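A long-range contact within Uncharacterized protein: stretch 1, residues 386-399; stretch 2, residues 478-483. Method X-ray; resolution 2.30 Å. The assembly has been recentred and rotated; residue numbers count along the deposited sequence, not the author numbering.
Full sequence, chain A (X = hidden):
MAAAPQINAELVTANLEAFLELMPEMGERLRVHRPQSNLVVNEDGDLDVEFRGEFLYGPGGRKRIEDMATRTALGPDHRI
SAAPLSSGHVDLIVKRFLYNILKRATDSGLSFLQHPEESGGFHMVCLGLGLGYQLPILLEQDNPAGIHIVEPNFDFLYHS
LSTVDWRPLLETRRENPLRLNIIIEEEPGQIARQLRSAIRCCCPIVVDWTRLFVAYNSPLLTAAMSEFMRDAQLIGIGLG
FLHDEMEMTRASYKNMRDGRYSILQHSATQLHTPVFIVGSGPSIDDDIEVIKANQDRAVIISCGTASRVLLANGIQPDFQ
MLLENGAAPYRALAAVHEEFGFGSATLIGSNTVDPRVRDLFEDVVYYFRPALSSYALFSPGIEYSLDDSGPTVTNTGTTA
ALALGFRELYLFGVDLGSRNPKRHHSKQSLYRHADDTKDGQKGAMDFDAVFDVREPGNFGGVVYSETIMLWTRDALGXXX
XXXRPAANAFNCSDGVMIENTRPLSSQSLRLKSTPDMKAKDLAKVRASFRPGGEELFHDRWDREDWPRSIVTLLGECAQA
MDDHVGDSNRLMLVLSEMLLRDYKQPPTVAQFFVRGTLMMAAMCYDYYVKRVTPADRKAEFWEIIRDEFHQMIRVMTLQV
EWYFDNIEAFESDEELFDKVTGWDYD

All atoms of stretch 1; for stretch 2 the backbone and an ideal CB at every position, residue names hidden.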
ATOM      1  N   LEU A 386      -0.011 -14.140  -8.083  1.00 44.08           N
ATOM      2  CA  LEU A 386       0.356 -14.592  -6.771  1.00 45.11           C
ATOM      3  C   LEU A 386       0.141 -13.459  -5.775  1.00 49.12           C
ATOM      4  O   LEU A 386       0.275 -12.286  -6.123  1.00 49.45           O
ATOM      5  CB  LEU A 386       1.823 -15.008  -6.751  1.00 42.87           C
ATOM      6  CG  LEU A 386       2.195 -16.171  -7.659  1.00 42.04           C
ATOM      7  CD1 LEU A 386       3.695 -16.332  -7.650  1.00 42.77           C
ATOM      8  CD2 LEU A 386       1.511 -17.468  -7.244  1.00 42.01           C
ATOM      9  N   ASP A 387      -0.237 -13.848  -4.561  1.00 52.47           N
ATOM     10  CA  ASP A 387      -0.291 -12.981  -3.402  1.00 53.70           C
ATOM     11  C   ASP A 387       1.016 -13.160  -2.648  1.00 52.64           C
ATOM     12  O   ASP A 387       1.614 -14.253  -2.672  1.00 48.30           O
ATOM     13  CB  ASP A 387      -1.413 -13.414  -2.463  1.00 60.04           C
ATOM     14  CG  ASP A 387      -2.785 -13.173  -3.037  1.00 69.08           C
ATOM     15  OD1 ASP A 387      -2.933 -12.259  -3.877  1.00 74.73           O
ATOM     16  OD2 ASP A 387      -3.726 -13.898  -2.632  1.00 76.77           O
ATOM     17  N   ASP A 388       1.437 -12.105  -1.952  1.00 47.15           N
ATOM     18  CA  ASP A 388       2.650 -12.134  -1.148  1.00 46.36           C
ATOM     19  C   ASP A 388       3.849 -12.596  -1.964  1.00 42.61           C
ATOM     20  O   ASP A 388       4.719 -13.288  -1.454  1.00 44.35           O
ATOM     21  CB  ASP A 388       2.457 -13.003   0.114  1.00 49.02           C
ATOM     22  CG  ASP A 388       1.415 -12.414   1.092  1.00 55.27           C
ATOM     23  OD1 ASP A 388       1.504 -11.196   1.415  1.00 55.54           O
ATOM     24  OD2 ASP A 388       0.518 -13.171   1.552  1.00 58.21           O
ATOM     25  N   SER A 389       3.890 -12.208  -3.236  1.00 41.46           N
ATOM     26  CA  SER A 389       5.026 -12.544  -4.090  1.00 42.95           C
ATOM     27  C   SER A 389       6.193 -11.631  -3.779  1.00 41.17           C
ATOM     28  O   SER A 389       7.318 -11.926  -4.199  1.00 38.86           O
ATOM     29  CB  SER A 389       4.690 -12.502  -5.592  1.00 42.84           C
ATOM     30  OG  SER A 389       4.403 -11.203  -6.043  1.00 45.62           O
ATOM     31  N   GLY A 390       5.918 -10.538  -3.052  1.00 38.04           N
ATOM     32  CA  GLY A 390       6.949  -9.595  -2.580  1.00 37.98           C
ATOM     33  C   GLY A 390       6.991  -9.576  -1.061  1.00 36.32           C
ATOM     34  O   GLY A 390       6.173 -10.253  -0.417  1.00 34.45           O
ATOM     35  N   PRO A 391       7.857  -8.736  -0.473  1.00 35.94           N
ATOM     36  CA  PRO A 391       8.696  -7.739  -1.126  1.00 36.49           C
ATOM     37  C   PRO A 391       9.976  -8.246  -1.790  1.00 37.02           C
ATOM     38  O   PRO A 391      10.538  -7.539  -2.618  1.00 43.46           O
ATOM     39  CB  PRO A 391       9.052  -6.777   0.022  1.00 35.08           C
ATOM     40  CG  PRO A 391       8.975  -7.610   1.258  1.00 34.00           C
ATOM     41  CD  PRO A 391       7.846  -8.552   0.998  1.00 36.91           C
ATOM     42  N   THR A 392      10.449  -9.429  -1.435  1.00 38.10           N
ATOM     43  CA  THR A 392      11.666  -9.974  -2.050  1.00 38.81           C
ATOM     44  C   THR A 392      11.427 -11.352  -2.733  1.00 39.62           C
ATOM     45  O   THR A 392      10.350 -11.988  -2.602  1.00 35.37           O
ATOM     46  CB  THR A 392      12.777 -10.076  -1.011  1.00 40.12           C
ATOM     47  OG1 THR A 392      12.356 -10.964   0.029  1.00 41.07           O
ATOM     48  CG2 THR A 392      13.035  -8.700  -0.407  1.00 40.87           C
ATOM     49  N   VAL A 393      12.457 -11.804  -3.444  1.00 38.63           N
ATOM     50  CA  VAL A 393      12.364 -12.969  -4.321  1.00 38.06           C
ATOM     51  C   VAL A 393      12.166 -14.277  -3.548  1.00 36.93           C
ATOM     52  O   VAL A 393      11.626 -15.251  -4.078  1.00 36.93           O
ATOM     53  CB  VAL A 393      13.569 -13.023  -5.296  1.00 38.76           C
ATOM     54  CG1 VAL A 393      14.889 -13.222  -4.548  1.00 37.75           C
ATOM     55  CG2 VAL A 393      13.361 -14.094  -6.369  1.00 37.71           C
ATOM     56  N   THR A 394      12.557 -14.272  -2.285  1.00 35.84           N
ATOM     57  CA  THR A 394      12.303 -15.399  -1.391  1.00 36.99           C
ATOM     58  C   THR A 394      10.812 -15.585  -1.129  1.00 33.85           C
ATOM     59  O   THR A 394      10.348 -16.721  -0.950  1.00 30.70           O
ATOM     60  CB  THR A 394      13.060 -15.208  -0.063  1.00 39.79           C
ATOM     61  OG1 THR A 394      14.461 -15.415  -0.316  1.00 47.98           O
ATOM     62  CG2 THR A 394      12.640 -16.205   0.923  1.00 42.25           C
ATOM     63  N   ASN A 395      10.078 -14.468  -1.090  1.00 33.39           N
ATOM     64  CA  ASN A 395       8.621 -14.488  -0.969  1.00 33.75           C
ATOM     65  C   ASN A 395       8.033 -15.075  -2.233  1.00 35.18           C
ATOM     66  O   ASN A 395       7.086 -15.846  -2.173  1.00 36.20           O
ATOM     67  CB  ASN A 395       8.051 -13.071  -0.795  1.00 33.45           C
ATOM     68  CG  ASN A 395       8.577 -12.389   0.447  1.00 34.12           C
ATOM     69  OD1 ASN A 395       9.390 -11.429   0.389  1.00 34.35           O
ATOM     70  ND2 ASN A 395       8.169 -12.915   1.589  1.00 33.18           N
ATOM     71  N   THR A 396       8.597 -14.683  -3.378  1.00 34.94           N
ATOM     72  CA  THR A 396       8.116 -15.136  -4.687  1.00 36.29           C
ATOM     73  C   THR A 396       8.229 -16.635  -4.806  1.00 32.62           C
ATOM     74  O   THR A 396       7.297 -17.293  -5.238  1.00 32.98           O
ATOM     75  CB  THR A 396       8.924 -14.502  -5.840  1.00 39.24           C
ATOM     76  OG1 THR A 396       9.068 -13.089  -5.620  1.00 42.52           O
ATOM     77  CG2 THR A 396       8.242 -14.767  -7.169  1.00 38.93           C
ATOM     78  N   GLY A 397       9.374 -17.181  -4.408  1.00 32.92           N
ATOM     79  CA  GLY A 397       9.579 -18.630  -4.467  1.00 32.35           C
ATOM     80  C   GLY A 397       8.669 -19.391  -3.515  1.00 31.19           C
ATOM     81  O   GLY A 397       8.131 -20.425  -3.854  1.00 30.90           O
ATOM     82  N   THR A 398       8.488 -18.879  -2.314  1.00 31.44           N
ATOM     83  CA  THR A 398       7.633 -19.544  -1.348  1.00 31.08           C
ATOM     84  C   THR A 398       6.192 -19.547  -1.807  1.00 32.55           C
ATOM     85  O   THR A 398       5.521 -20.576  -1.753  1.00 32.42           O
ATOM     86  CB  THR A 398       7.741 -18.850  -0.006  1.00 32.12           C
ATOM     87  OG1 THR A 398       9.112 -18.895   0.406  1.00 34.03           O
ATOM     88  CG2 THR A 398       6.857 -19.530   1.020  1.00 32.40           C
ATOM     89  N   THR A 399       5.706 -18.407  -2.282  1.00 35.43           N
ATOM     90  CA  THR A 399       4.302 -18.311  -2.666  1.00 37.74           C
ATOM     91  C   THR A 399       4.067 -19.098  -3.957  1.00 36.30           C
ATOM     92  O   THR A 399       3.024 -19.744  -4.099  1.00 34.05           O
ATOM     93  CB  THR A 399       3.783 -16.848  -2.766  1.00 40.90           C
ATOM     94  OG1 THR A 399       2.361 -16.858  -2.968  1.00 44.98           O
ATOM     95  CG2 THR A 399       4.404 -16.105  -3.927  1.00 43.19           C
ATOM     96  N   UNK A 478       2.954 -15.229   6.714  1.00 31.06           N
ATOM     97  CA  UNK A 478       1.581 -15.040   6.312  1.00 32.58           C
ATOM     98  C   UNK A 478       1.200 -15.986   5.132  1.00 33.10           C
ATOM     99  O   UNK A 478       0.170 -16.623   5.180  1.00 33.49           O
ATOM    100  CB  UNK A 478       1.360 -13.576   5.925  1.00 32.58           C
ATOM    101  N   UNK A 479       1.995 -16.087   4.071  1.00 33.49           N
ATOM    102  CA  UNK A 479       1.576 -16.972   2.964  1.00 34.93           C
ATOM    103  C   UNK A 479       1.568 -18.423   3.426  1.00 33.77           C
ATOM    104  O   UNK A 479       0.642 -19.175   3.139  1.00 36.04           O
ATOM    105  CB  UNK A 479       2.501 -16.811   1.756  1.00 34.93           C
ATOM    106  N   UNK A 480       2.558 -18.815   4.204  1.00 33.45           N
ATOM    107  CA  UNK A 480       2.602 -20.187   4.678  1.00 33.12           C
ATOM    108  C   UNK A 480       1.381 -20.491   5.530  1.00 35.34           C
ATOM    109  O   UNK A 480       0.741 -21.536   5.361  1.00 36.96           O
ATOM    110  CB  UNK A 480       3.885 -20.443   5.471  1.00 33.12           C
ATOM    111  N   UNK A 481       1.040 -19.564   6.425  1.00 35.04           N
ATOM    112  CA  UNK A 481      -0.157 -19.686   7.246  1.00 36.29           C
ATOM    113  C   UNK A 481      -1.455 -19.921   6.483  1.00 35.53           C
ATOM    114  O   UNK A 481      -2.283 -20.686   6.913  1.00 37.14           O
ATOM    115  CB  UNK A 481      -0.308 -18.419   8.090  1.00 36.29           C
ATOM    116  N   UNK A 482      -1.625 -19.293   5.336  1.00 37.44           N
ATOM    117  CA  UNK A 482      -2.838 -19.498   4.537  1.00 40.54           C
ATOM    118  C   UNK A 482      -3.003 -20.920   3.957  1.00 41.12           C
ATOM    119  O   UNK A 482      -4.086 -21.273   3.513  1.00 44.66           O
ATOM    120  CB  UNK A 482      -2.845 -18.490   3.386  1.00 40.54           C
ATOM    121  N   UNK A 483      -1.955 -21.745   3.988  1.00 39.16           N
ATOM    122  CA  UNK A 483      -2.040 -23.113   3.476  1.00 37.51           C
ATOM    123  C   UNK A 483      -1.934 -24.167   4.560  1.00 40.02           C
ATOM    124  O   UNK A 483      -1.784 -25.354   4.271  1.00 40.37           O
ATOM    125  CB  UNK A 483      -0.941 -23.348   2.438  1.00 37.51           C
TER

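Most of stretch 2 belongs to a helix that begins earlier in the chain and runs nearly parallel to helix 393-399, with 8° between their directions and 10.3 Å between the axes at closest approach. Stretch 1 presents two carboxylates, of Asp-387 and Asp-388, and the side chains of Thr-398 and Thr-399.

At position 478 the CA-to-CB bond points sideways, and the ideal CB lies 4.5 Å from Asp-388 OD2. An acidic group nearby favours a donor, ideally a cation; lysine, arginine or a shorter polar residue such as glutamine could serve. The deposited residue is Arg-478. Its chain extends through t, t and then bends at chi3 (p), so that its end comes nearer than its CB direction suggests. NE and NH2 each donate to Asp-388 OD1 at 3.0 Å, a salt bridge in which one oxygen, near the guanidinium plane, accepts both hydrogens.

At position 479 the CA-to-CB bond points toward stretch 1. Its CA is 6.4 Å from the CA of Thr-399, and its ideal CB is 4.1 Å from Asp-388 CB and 4.7 Å from Thr-399 CB. These neighbours leave room for a medium aliphatic side chain; valine, leucine, isoleucine or methionine would be reasonable. Ile-479 occupies it, and its CG2 packs on Thr-398 CG2 at 3.8 Å. Its CG1 lies 3.5 Å from Thr-399 OG1, whose hydroxyl is already engaged, donating to Asp-387 O at 2.7 Å. CD1 reaches on to Asp-387 O at 3.9 Å.

Position 480 points sideways, its ideal CB 5.4 Å from Thr-398 CG2. An aliphatic side chain would suit, though the constraint is loose. In Ile-480 CG1 closes to 3.9 Å from Thr-398 CG2.

Position 481 has nothing of stretch 1 within 5.5 Å of its ideal CB, and its helical phi/psi of -54/-38 would admit almost any residue. It is Gly-481.

Position 482 points toward stretch 1, but no atom there lies within 5.5 Å of its ideal CB. A long side chain is needed to reach the Asp-387 carboxylate, so lysine or arginine fits best. Arg-482 spans the gap: NH1 donates to Asp-387 OD2 at 3.1 Å with an angle of 167°, forming a second salt bridge. NH1 is also 4.4 Å from Asp-388 OD2.

Position 483 points toward stretch 1 from a distance, so only a large side chain could approach it. Tyr-483 does so through water 1, which is 2.6 Å from its OH and donates to Thr-399 OG1 at 3.0 Å.

Stretch 2, residues 478-483: RIIGRY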
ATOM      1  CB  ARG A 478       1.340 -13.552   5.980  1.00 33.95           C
ATOM      2  CG  ARG A 478      -0.025 -13.272   5.362  1.00 40.19           C
ATOM      3  CD  ARG A 478      -0.329 -11.777   5.172  1.00 42.99           C
ATOM      4  NE  ARG A 478       0.638 -11.095   4.300  1.00 45.46           N
ATOM      5  CZ  ARG A 478       1.645 -10.313   4.712  1.00 47.39           C
ATOM      6  NH1 ARG A 478       1.866 -10.071   6.006  1.00 46.11           N
ATOM      7  NH2 ARG A 478       2.446  -9.749   3.809  1.00 46.56           N
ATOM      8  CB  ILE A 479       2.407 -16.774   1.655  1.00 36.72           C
ATOM      9  CG1 ILE A 479       1.708 -17.431   0.463  1.00 37.21           C
ATOM     10  CG2 ILE A 479       3.811 -17.322   1.783  1.00 34.28           C
ATOM     11  CD1 ILE A 479       0.392 -16.783   0.101  1.00 38.72           C
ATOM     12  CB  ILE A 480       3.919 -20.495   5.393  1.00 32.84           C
ATOM     13  CG1 ILE A 480       5.053 -20.531   4.352  1.00 32.61           C
ATOM     14  CG2 ILE A 480       3.849 -21.843   6.070  1.00 33.70           C
ATOM     15  CD1 ILE A 480       6.448 -20.449   4.931  1.00 32.76           C
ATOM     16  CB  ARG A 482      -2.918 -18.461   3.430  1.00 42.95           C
ATOM     17  CG  ARG A 482      -3.062 -17.046   3.974  1.00 48.33           C
ATOM     18  CD  ARG A 482      -3.048 -15.994   2.877  1.00 55.01           C
ATOM     19  NE  ARG A 482      -4.174 -16.194   1.970  1.00 63.98           N
ATOM     20  CZ  ARG A 482      -4.315 -15.615   0.778  1.00 72.92           C
ATOM     21  NH1 ARG A 482      -3.390 -14.775   0.312  1.00 73.08           N
ATOM     22  NH2 ARG A 482      -5.394 -15.888   0.043  1.00 76.89           N
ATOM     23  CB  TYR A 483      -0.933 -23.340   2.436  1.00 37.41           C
ATOM     24  CG  TYR A 483      -1.114 -22.600   1.121  1.00 35.24           C
ATOM     25  CD1 TYR A 483      -0.694 -21.288   0.977  1.00 35.11           C
ATOM     26  CD2 TYR A 483      -1.701 -23.216   0.036  1.00 35.13           C
ATOM     27  CE1 TYR A 483      -0.847 -20.605  -0.225  1.00 35.54           C
ATOM     28  CE2 TYR A 483      -1.841 -22.565  -1.177  1.00 34.85           C
ATOM     29  CZ  TYR A 483      -1.416 -21.264  -1.303  1.00 35.03           C
ATOM     30  OH  TYR A 483      -1.559 -20.618  -2.491  1.00 33.51           O
TER
HETATM   31  O   HOH W   1       0.133 -18.822  -3.334  1.00 43.42           O
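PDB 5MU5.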